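Long-range contacts in ethylbenzene dehydrogenase beta-subunit (Aromatoleum aromaticum, PDB 2IVF), which holds several iron-sulfur clusters and belongs to the ferredoxin-like iron-sulfur subunits that accompany a larger partner chain, probably passing electrons along its clusters: residues B[31-41]-B[225-235]; B[272-280]-B[291-302]. All coordinates share one frame; numbering follows the deposited sequence.

Contact 1: B[31-41]-B[225-235]; sequences CQTCTVACKNI and ACNRQCPGRVR. With SF4 (iron/sulfur cluster), chain T; SF4 (iron/sulfur cluster), chain U.
The guanidinium of Arg235 and the CB of Cys34 meet beside the chain T iron-sulfur cluster; Cys34 CB lies oblique to the guanidinium, 3.4 Å from NH2. Cluster sulfide S4 lies at the edge of the guanidinium, in its plane and 3.3 Å from NE. Over the centre of one face sits Cys226 O, 3.6 Å above the plane; this buried carbonyl has no hydrogen-bond partner. A bend at chi2 (-69°) brings the Arg235 guanidinium to the cluster and Cys34. Arg235 NH1 donates to Asn227 OD1 (2.9 Å), and NH2 to Asn54, which together fix the rotation of the group. The amide end of Gln229 lies against Ala37, OE1 3.3 Å from its CB. Thr33 OG1 lies against Pro231 CG (3.6 Å), and Ile41 CD1 touches Ala225 CB. Both segments ligate both clusters: Cys31, Cys34 and Cys230 bind iron of the chain T cluster, Cys38 and Cys226 iron of the chain U cluster. This sharing of cysteines is that of ferredoxin-type dicluster folds. Helix 33-42 thus lies against helix 225-228 and the turn after it, with strand 55-59 beside Cys34, helix 215-218 beside Ile41 and Ala225, and strand 19-24 alongside Arg235.

Contact 2: B[272-280]-B[291-302]; sequences YVPPMGARG and TRIPLDVLEGLF
Arg292 grips two successive carbonyls of the opposite segment. Its NE donates to Ala278 O and its NH2 to Arg279 O, each at 2.9 Å, both acceptors lying at the edge of the guanidinium and close to its plane. Ala278 O also takes the backbone N of Arg292, the two donors arriving from opposite faces of the carbonyl plane; NE stands well above that plane, whereas N is tilted only 22° from it. A bend at chi3 (56°) folds the side chain back to reach these oxygens. Next to it, Thr291 OG1 donates to Met276 O at 2.8 Å, in the carbonyl plane and on a lone pair. The same hydroxyl oxygen accepts from Ile293 N, an ST turn that settles its position between the two segments.

Further along, contacts become apolar. Ile293 CD1 lies 3.6 Å from Gly277 CA, and the Ile293 side chain runs across that of Pro275 at about a right angle, while Leu298 CD2 lies 3.9 Å from Pro275 CD. Phe302 puts CE1 3.6 Å from Tyr272 CB, the two rings inclined at 34°, and Leu301 CB, of the same helix, lies over one face of the phenylalanine ring.

Outside the pair, Pro142 O takes Arg292 NH1, Ala148 O takes the Tyr272 hydroxyl, and Asn26 bonds the backbone of Pro274 and Met276. Glu430 of the alpha-subunit forms a salt bridge with Arg279. The antiparallel, non-hydrogen-bonded pair Arg279-Thr291 extends the beta hairpin of strands 279-281 and 287-288, after which helix 295-302 packs along the Pro274-Pro275 run leaving strand 270-273.

Both contacts are buried, but the centre of contact 1 is about 11 Å from the centre of the chain, that of contact 2 about 17 Å. Their centres are 24 Å apart and they do not touch; nearest atoms are about 6 Å apart. They share no segment, yet one sheet joins them, since strands 235-239 and 270-273 both flank strand 19-24. Metal ligation ties the two segments of contact 1 to common clusters, with no direct hydrogen bond between them. Contact 2 has no metal and combines hydrogen bonds to backbone carbonyls with apolar side chains. Both also reach the alpha-subunit.

Contact 1: B[31-41]-B[225-235]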
loop_
_atom_site.group_PDB
_atom_site.type_symbol
_atom_site.label_atom_id
_atom_site.label_comp_id
_atom_site.label_asym_id
_atom_site.label_seq_id
_atom_site.Cartn_x
_atom_site.Cartn_y
_atom_site.Cartn_z
ATOM N N CYS B 31 -3.036 2.261 -6.836
ATOM C CA CYS B 31 -3.213 1.893 -5.410
ATOM C C CYS B 31 -4.251 0.801 -5.217
ATOM O O CYS B 31 -4.359 0.295 -4.130
ATOM C CB CYS B 31 -3.595 3.126 -4.567
ATOM S SG CYS B 31 -5.278 3.772 -4.962
ATOM N N GLN B 32 -5.070 0.474 -6.231
ATOM C CA GLN B 32 -6.089 -0.598 -6.117
ATOM C C GLN B 32 -7.233 -0.290 -5.104
ATOM O O GLN B 32 -8.000 -1.176 -4.762
ATOM C CB GLN B 32 -5.438 -1.945 -5.691
ATOM C CG GLN B 32 -4.254 -2.477 -6.546
ATOM C CD GLN B 32 -4.722 -3.024 -7.895
ATOM O OE1 GLN B 32 -5.862 -3.452 -8.001
ATOM N NE2 GLN B 32 -3.866 -2.995 -8.926
ATOM N N THR B 33 -7.360 0.942 -4.610
ATOM C CA THR B 33 -8.466 1.259 -3.720
ATOM C C THR B 33 -9.796 1.019 -4.411
ATOM O O THR B 33 -10.727 0.474 -3.807
ATOM C CB THR B 33 -8.388 2.678 -3.144
ATOM O OG1 THR B 33 -7.101 2.877 -2.604
ATOM C CG2 THR B 33 -9.423 2.879 -2.039
ATOM N N CYS B 34 -9.881 1.406 -5.683
ATOM C CA CYS B 34 -11.055 1.145 -6.466
ATOM C C CYS B 34 -11.399 -0.368 -6.557
ATOM O O CYS B 34 -12.582 -0.744 -6.463
ATOM C CB CYS B 34 -10.930 1.790 -7.851
ATOM S SG CYS B 34 -9.381 1.275 -8.675
ATOM N N THR B 35 -10.367 -1.206 -6.645
ATOM C CA THR B 35 -10.504 -2.663 -6.679
ATOM C C THR B 35 -11.173 -3.167 -5.417
ATOM O O THR B 35 -12.210 -3.914 -5.471
ATOM C CB THR B 35 -9.132 -3.289 -6.891
ATOM O OG1 THR B 35 -8.567 -2.688 -8.065
ATOM C CG2 THR B 35 -9.232 -4.851 -7.018
ATOM N N VAL B 36 -10.637 -2.737 -4.301
ATOM C CA VAL B 36 -11.177 -3.164 -2.996
ATOM C C VAL B 36 -12.527 -2.525 -2.686
ATOM O O VAL B 36 -13.338 -3.139 -1.992
ATOM C CB VAL B 36 -10.184 -2.989 -1.815
ATOM C CG1 VAL B 36 -8.782 -3.633 -2.132
ATOM C CG2 VAL B 36 -10.075 -1.536 -1.347
ATOM N N ALA B 37 -12.767 -1.306 -3.191
ATOM C CA ALA B 37 -14.037 -0.603 -2.985
ATOM C C ALA B 37 -15.141 -1.465 -3.573
ATOM O O ALA B 37 -16.120 -1.776 -2.924
ATOM C CB ALA B 37 -14.009 0.826 -3.677
ATOM N N CYS B 38 -14.942 -1.896 -4.809
ATOM C CA CYS B 38 -15.916 -2.776 -5.456
ATOM C C CYS B 38 -16.046 -4.099 -4.742
ATOM O O CYS B 38 -17.173 -4.558 -4.483
ATOM C CB CYS B 38 -15.494 -3.086 -6.882
ATOM S SG CYS B 38 -16.799 -3.941 -7.759
ATOM N N LYS B 39 -14.898 -4.716 -4.444
ATOM C CA LYS B 39 -14.859 -6.107 -3.991
ATOM C C LYS B 39 -15.581 -6.242 -2.664
ATOM O O LYS B 39 -16.266 -7.233 -2.406
ATOM C CB LYS B 39 -13.415 -6.565 -3.804
ATOM C CG LYS B 39 -13.226 -8.111 -3.758
ATOM C CD LYS B 39 -12.395 -8.549 -4.986
ATOM C CE LYS B 39 -12.456 -9.981 -5.308
ATOM N NZ LYS B 39 -13.746 -10.412 -5.849
ATOM N N ASN B 40 -15.389 -5.237 -1.823
ATOM C CA ASN B 40 -15.898 -5.273 -0.467
ATOM C C ASN B 40 -17.360 -4.937 -0.338
ATOM O O ASN B 40 -17.920 -5.081 0.746
ATOM C CB ASN B 40 -14.998 -4.436 0.459
ATOM C CG ASN B 40 -13.717 -5.186 0.795
ATOM O OD1 ASN B 40 -13.710 -6.022 1.712
ATOM N ND2 ASN B 40 -12.676 -4.983 -0.011
ATOM N N ILE B 41 -17.996 -4.523 -1.432
ATOM C CA ILE B 41 -19.453 -4.549 -1.498
ATOM C C ILE B 41 -19.974 -5.760 -2.247
ATOM O O ILE B 41 -20.820 -6.496 -1.714
ATOM C CB ILE B 41 -20.042 -3.290 -2.155
ATOM C CG1 ILE B 41 -19.438 -2.043 -1.547
ATOM C CG2 ILE B 41 -21.611 -3.312 -2.034
ATOM C CD1 ILE B 41 -19.646 -0.768 -2.370
ATOM N N ALA B 225 -18.874 3.095 -6.170
ATOM C CA ALA B 225 -17.841 3.013 -5.143
ATOM C C ALA B 225 -16.421 3.181 -5.728
ATOM O O ALA B 225 -15.514 3.780 -5.099
ATOM C CB ALA B 225 -17.969 1.666 -4.399
ATOM N N CYS B 226 -16.188 2.608 -6.898
ATOM C CA CYS B 226 -14.832 2.650 -7.476
ATOM C C CYS B 226 -14.436 4.055 -7.897
ATOM O O CYS B 226 -13.255 4.405 -7.897
ATOM C CB CYS B 226 -14.682 1.613 -8.589
ATOM S SG CYS B 226 -15.819 1.906 -9.938
ATOM N N ASN B 227 -15.440 4.854 -8.269
ATOM C CA ASN B 227 -15.251 6.254 -8.531
ATOM C C ASN B 227 -15.141 7.086 -7.258
ATOM O O ASN B 227 -14.283 7.933 -7.157
ATOM C CB ASN B 227 -16.380 6.773 -9.399
ATOM C CG ASN B 227 -16.258 6.360 -10.830
ATOM O OD1 ASN B 227 -15.168 5.959 -11.297
ATOM N ND2 ASN B 227 -17.356 6.523 -11.582
ATOM N N ARG B 228 -16.046 6.858 -6.300
ATOM C CA ARG B 228 -16.112 7.677 -5.132
ATOM C C ARG B 228 -14.876 7.438 -4.264
ATOM O O ARG B 228 -14.319 8.387 -3.767
ATOM C CB ARG B 228 -17.357 7.414 -4.298
ATOM C CG ARG B 228 -17.522 8.430 -3.166
ATOM C CD ARG B 228 -18.816 8.188 -2.356
ATOM N NE ARG B 228 -18.853 9.129 -1.225
ATOM C CZ ARG B 228 -18.122 8.982 -0.126
ATOM N NH1 ARG B 228 -17.360 7.906 0.030
ATOM N NH2 ARG B 228 -18.142 9.916 0.806
ATOM N N GLN B 229 -14.450 6.189 -4.145
ATOM C CA GLN B 229 -13.345 5.838 -3.239
ATOM C C GLN B 229 -11.909 5.996 -3.742
ATOM O O GLN B 229 -10.950 5.650 -3.044
ATOM C CB GLN B 229 -13.548 4.426 -2.704
ATOM C CG GLN B 229 -14.839 4.307 -1.856
ATOM C CD GLN B 229 -14.971 3.013 -1.104
ATOM O OE1 GLN B 229 -15.907 2.269 -1.332
ATOM N NE2 GLN B 229 -13.989 2.704 -0.231
ATOM N N CYS B 230 -11.739 6.558 -4.925
ATOM C CA CYS B 230 -10.465 6.693 -5.543
ATOM C C CYS B 230 -9.741 7.860 -4.859
ATOM O O CYS B 230 -10.161 9.029 -5.010
ATOM C CB CYS B 230 -10.641 7.026 -6.977
ATOM S SG CYS B 230 -9.147 7.552 -7.819
ATOM N N PRO B 231 -8.702 7.539 -4.116
ATOM C CA PRO B 231 -7.950 8.592 -3.476
ATOM C C PRO B 231 -7.155 9.472 -4.400
ATOM O O PRO B 231 -6.765 10.564 -3.996
ATOM C CB PRO B 231 -7.009 7.863 -2.550
ATOM C CG PRO B 231 -7.335 6.439 -2.623
ATOM C CD PRO B 231 -8.170 6.211 -3.792
ATOM N N GLY B 232 -6.840 8.984 -5.589
ATOM C CA GLY B 232 -6.088 9.758 -6.546
ATOM C C GLY B 232 -6.905 10.852 -7.219
ATOM O O GLY B 232 -6.336 11.692 -7.905
ATOM N N ARG B 233 -8.206 10.858 -6.989
ATOM C CA ARG B 233 -9.132 11.849 -7.547
ATOM C C ARG B 233 -9.048 11.830 -9.085
ATOM O O ARG B 233 -9.108 12.858 -9.752
ATOM C CB ARG B 233 -8.864 13.246 -6.947
ATOM C CG ARG B 233 -8.676 13.212 -5.394
ATOM C CD ARG B 233 -8.200 14.508 -4.799
ATOM N NE ARG B 233 -9.230 15.513 -4.498
ATOM C CZ ARG B 233 -9.619 16.507 -5.323
ATOM N NH1 ARG B 233 -9.058 16.706 -6.516
ATOM N NH2 ARG B 233 -10.518 17.361 -4.906
ATOM N N VAL B 234 -8.993 10.605 -9.588
ATOM C CA VAL B 234 -8.787 10.254 -10.989
ATOM C C VAL B 234 -10.089 10.168 -11.755
ATOM O O VAL B 234 -10.111 10.251 -12.980
ATOM C CB VAL B 234 -8.122 8.857 -10.930
ATOM C CG1 VAL B 234 -8.267 8.039 -12.148
ATOM C CG2 VAL B 234 -6.729 9.018 -10.364
ATOM N N ARG B 235 -11.167 9.945 -11.017
ATOM C CA ARG B 235 -12.403 9.455 -11.566
ATOM C C ARG B 235 -13.456 10.558 -11.612
ATOM O O ARG B 235 -13.642 11.272 -10.652
ATOM C CB ARG B 235 -12.945 8.370 -10.665
ATOM C CG ARG B 235 -12.072 7.167 -10.416
ATOM C CD ARG B 235 -11.943 6.369 -11.614
ATOM N NE ARG B 235 -11.325 5.095 -11.312
ATOM C CZ ARG B 235 -11.955 3.914 -11.288
ATOM N NH1 ARG B 235 -13.246 3.801 -11.514
ATOM N NH2 ARG B 235 -11.256 2.822 -11.037
HETATM FE FE1 SF4 T . -6.022 4.535 -9.798
HETATM FE FE2 SF4 T . -8.027 3.044 -8.669
HETATM FE FE3 SF4 T . -7.845 5.697 -8.263
HETATM FE FE4 SF4 T . -6.025 4.120 -7.037
HETATM S S1 SF4 T . -8.248 4.114 -6.665
HETATM S S2 SF4 T . -5.634 6.086 -8.146
HETATM S S3 SF4 T . -5.787 2.545 -8.675
HETATM S S4 SF4 T . -8.237 4.635 -10.283
HETATM FE FE1 SF4 U . -18.936 -1.445 -11.199
HETATM FE FE2 SF4 U . -17.833 -2.358 -8.996
HETATM FE FE3 SF4 U . -17.255 0.128 -9.839
HETATM FE FE4 SF4 U . -19.688 -0.337 -8.787
HETATM S S1 SF4 U . -17.683 -0.451 -7.678
HETATM S S2 SF4 U . -19.279 0.758 -10.742
HETATM S S3 SF4 U . -20.079 -2.522 -9.493
HETATM S S4 SF4 U . -16.732 -1.896 -10.897
#

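Contact 2: B[272-280]-B[291-302]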
loop_
_atom_site.group_PDB
_atom_site.type_symbol
_atom_site.label_atom_id
_atom_site.label_comp_id
_atom_site.label_asym_id
_atom_site.label_seq_id
_atom_site.Cartn_x
_atom_site.Cartn_y
_atom_site.Cartn_z
ATOM N N TYR B 272 -10.885 7.636 -21.070
ATOM C CA TYR B 272 -9.607 7.735 -20.407
ATOM C C TYR B 272 -8.844 8.960 -20.899
ATOM O O TYR B 272 -8.792 9.225 -22.091
ATOM C CB TYR B 272 -8.771 6.502 -20.722
ATOM C CG TYR B 272 -9.304 5.255 -20.095
ATOM C CD1 TYR B 272 -10.281 4.495 -20.751
ATOM C CD2 TYR B 272 -8.802 4.790 -18.887
ATOM C CE1 TYR B 272 -10.756 3.340 -20.181
ATOM C CE2 TYR B 272 -9.297 3.665 -18.291
ATOM C CZ TYR B 272 -10.264 2.939 -18.937
ATOM O OH TYR B 272 -10.738 1.786 -18.377
ATOM N N VAL B 273 -8.346 9.753 -19.960
ATOM C CA VAL B 273 -7.364 10.821 -20.269
ATOM C C VAL B 273 -6.007 10.125 -20.357
ATOM O O VAL B 273 -5.517 9.536 -19.365
ATOM C CB VAL B 273 -7.315 11.940 -19.215
ATOM C CG1 VAL B 273 -6.394 13.063 -19.689
ATOM C CG2 VAL B 273 -8.749 12.487 -18.928
ATOM N N PRO B 274 -5.392 10.163 -21.549
ATOM C CA PRO B 274 -4.174 9.394 -21.704
ATOM C C PRO B 274 -3.021 10.048 -20.940
ATOM O O PRO B 274 -3.012 11.281 -20.720
ATOM C CB PRO B 274 -3.944 9.416 -23.224
ATOM C CG PRO B 274 -4.537 10.673 -23.699
ATOM C CD PRO B 274 -5.764 10.850 -22.809
ATOM N N PRO B 275 -2.014 9.232 -20.595
ATOM C CA PRO B 275 -0.905 9.691 -19.827
ATOM C C PRO B 275 0.084 10.476 -20.643
ATOM O O PRO B 275 0.488 10.044 -21.729
ATOM C CB PRO B 275 -0.268 8.391 -19.317
ATOM C CG PRO B 275 -0.512 7.409 -20.357
ATOM C CD PRO B 275 -1.871 7.810 -20.967
ATOM N N MET B 276 0.498 11.599 -20.100
ATOM C CA MET B 276 1.554 12.440 -20.686
ATOM C C MET B 276 2.908 11.730 -20.602
ATOM O O MET B 276 3.676 11.739 -21.573
ATOM C CB MET B 276 1.608 13.786 -19.959
ATOM C CG MET B 276 0.362 14.657 -20.160
ATOM S SD MET B 276 0.394 16.143 -19.145
ATOM C CE MET B 276 0.183 15.490 -17.479
ATOM N N GLY B 277 3.171 11.088 -19.458
ATOM C CA GLY B 277 4.425 10.370 -19.222
ATOM C C GLY B 277 5.601 11.292 -19.003
ATOM O O GLY B 277 5.492 12.507 -19.147
ATOM N N ALA B 278 6.703 10.709 -18.564
ATOM C CA ALA B 278 7.917 11.427 -18.301
ATOM C C ALA B 278 8.786 11.578 -19.532
ATOM O O ALA B 278 8.852 10.685 -20.382
ATOM C CB ALA B 278 8.703 10.719 -17.147
ATOM N N ARG B 279 9.475 12.714 -19.619
ATOM C CA ARG B 279 10.365 12.999 -20.707
ATOM C C ARG B 279 11.389 11.889 -20.759
ATOM O O ARG B 279 11.870 11.434 -19.710
ATOM C CB ARG B 279 11.071 14.310 -20.472
ATOM C CG ARG B 279 10.117 15.539 -20.691
ATOM C CD ARG B 279 10.685 16.781 -20.052
ATOM N NE ARG B 279 11.930 17.154 -20.675
ATOM C CZ ARG B 279 12.754 18.073 -20.195
ATOM N NH1 ARG B 279 12.418 18.775 -19.138
ATOM N NH2 ARG B 279 13.872 18.329 -20.804
ATOM N N GLY B 280 11.726 11.479 -21.973
ATOM C CA GLY B 280 12.711 10.430 -22.182
ATOM C C GLY B 280 14.088 10.977 -22.488
ATOM O O GLY B 280 14.308 12.183 -22.737
ATOM N N THR B 291 7.962 13.038 -24.326
ATOM C CA THR B 291 7.615 11.854 -23.551
ATOM C C THR B 291 8.332 10.592 -24.083
ATOM O O THR B 291 8.587 10.461 -25.286
ATOM C CB THR B 291 6.094 11.569 -23.472
ATOM O OG1 THR B 291 5.877 10.433 -22.619
ATOM C CG2 THR B 291 5.474 11.230 -24.877
ATOM N N ARG B 292 8.659 9.679 -23.184
ATOM C CA ARG B 292 9.155 8.358 -23.562
ATOM C C ARG B 292 8.036 7.384 -23.971
ATOM O O ARG B 292 8.319 6.310 -24.517
ATOM C CB ARG B 292 9.899 7.747 -22.414
ATOM C CG ARG B 292 8.903 7.513 -21.280
ATOM C CD ARG B 292 9.469 7.284 -20.066
ATOM N NE ARG B 292 10.370 8.288 -19.577
ATOM C CZ ARG B 292 11.408 7.966 -18.821
ATOM N NH1 ARG B 292 11.600 6.703 -18.468
ATOM N NH2 ARG B 292 12.215 8.899 -18.372
ATOM N N ILE B 293 6.779 7.706 -23.692
ATOM C CA ILE B 293 5.708 6.736 -23.990
ATOM C C ILE B 293 5.489 6.784 -25.500
ATOM O O ILE B 293 5.221 7.855 -26.069
ATOM C CB ILE B 293 4.365 7.015 -23.300
ATOM C CG1 ILE B 293 4.527 7.096 -21.779
ATOM C CG2 ILE B 293 3.340 5.927 -23.735
ATOM C CD1 ILE B 293 3.297 7.501 -21.083
ATOM N N PRO B 294 5.661 5.641 -26.163
ATOM C CA PRO B 294 5.489 5.640 -27.592
ATOM C C PRO B 294 4.058 5.923 -27.984
ATOM O O PRO B 294 3.099 5.355 -27.428
ATOM C CB PRO B 294 5.920 4.234 -28.001
ATOM C CG PRO B 294 6.751 3.743 -26.834
ATOM C CD PRO B 294 6.075 4.317 -25.660
ATOM N N LEU B 295 3.897 6.832 -28.914
ATOM C CA LEU B 295 2.544 7.247 -29.264
ATOM C C LEU B 295 1.739 6.049 -29.811
ATOM O O LEU B 295 0.544 5.922 -29.541
ATOM C CB LEU B 295 2.599 8.378 -30.284
ATOM C CG LEU B 295 1.314 8.913 -30.913
ATOM C CD1 LEU B 295 0.321 9.404 -29.845
ATOM C CD2 LEU B 295 1.658 9.992 -31.993
ATOM N N ASP B 296 2.376 5.177 -30.590
ATOM C CA ASP B 296 1.623 4.107 -31.213
ATOM C C ASP B 296 1.080 3.131 -30.190
ATOM O O ASP B 296 0.031 2.553 -30.404
ATOM C CB ASP B 296 2.406 3.402 -32.347
ATOM C CG ASP B 296 3.724 2.792 -31.885
ATOM O OD1 ASP B 296 4.224 3.138 -30.812
ATOM O OD2 ASP B 296 4.296 1.968 -32.635
ATOM N N VAL B 297 1.752 3.010 -29.049
ATOM C CA VAL B 297 1.255 2.225 -27.935
ATOM C C VAL B 297 -0.024 2.814 -27.370
ATOM O O VAL B 297 -1.020 2.115 -27.243
ATOM C CB VAL B 297 2.351 2.085 -26.815
ATOM C CG1 VAL B 297 1.790 1.424 -25.549
ATOM C CG2 VAL B 297 3.516 1.246 -27.368
ATOM N N LEU B 298 -0.038 4.125 -27.140
ATOM C CA LEU B 298 -1.213 4.776 -26.607
ATOM C C LEU B 298 -2.331 4.774 -27.651
ATOM O O LEU B 298 -3.488 4.600 -27.291
ATOM C CB LEU B 298 -0.942 6.204 -26.130
ATOM C CG LEU B 298 -0.010 6.323 -24.949
ATOM C CD1 LEU B 298 0.159 7.781 -24.505
ATOM C CD2 LEU B 298 -0.577 5.512 -23.812
ATOM N N GLU B 299 -1.976 4.924 -28.913
ATOM C CA GLU B 299 -2.948 4.833 -30.004
ATOM C C GLU B 299 -3.577 3.444 -30.071
ATOM O O GLU B 299 -4.742 3.311 -30.452
ATOM C CB GLU B 299 -2.326 5.135 -31.374
ATOM C CG GLU B 299 -1.978 6.590 -31.579
ATOM C CD GLU B 299 -1.302 6.862 -32.888
ATOM O OE1 GLU B 299 -0.773 5.918 -33.490
ATOM O OE2 GLU B 299 -1.298 8.038 -33.308
ATOM N N GLY B 300 -2.824 2.416 -29.706
ATOM C CA GLY B 300 -3.351 1.081 -29.725
ATOM C C GLY B 300 -4.512 0.930 -28.760
ATOM O O GLY B 300 -5.465 0.178 -29.045
ATOM N N LEU B 301 -4.440 1.649 -27.636
ATOM C CA LEU B 301 -5.449 1.607 -26.611
ATOM C C LEU B 301 -6.551 2.627 -26.810
ATOM O O LEU B 301 -7.712 2.325 -26.604
ATOM C CB LEU B 301 -4.818 1.890 -25.268
ATOM C CG LEU B 301 -3.862 0.826 -24.744
ATOM C CD1 LEU B 301 -3.458 1.187 -23.362
ATOM C CD2 LEU B 301 -4.512 -0.589 -24.854
ATOM N N PHE B 302 -6.197 3.840 -27.192
ATOM C CA PHE B 302 -7.156 4.947 -27.131
ATOM C C PHE B 302 -7.446 5.614 -28.445
ATOM O O PHE B 302 -8.202 6.593 -28.484
ATOM C CB PHE B 302 -6.674 5.975 -26.110
ATOM C CG PHE B 302 -6.413 5.387 -24.776
ATOM C CD1 PHE B 302 -7.418 4.747 -24.093
ATOM C CD2 PHE B 302 -5.130 5.416 -24.220
ATOM C CE1 PHE B 302 -7.165 4.172 -22.870
ATOM C CE2 PHE B 302 -4.878 4.854 -23.023
ATOM C CZ PHE B 302 -5.911 4.226 -22.331
#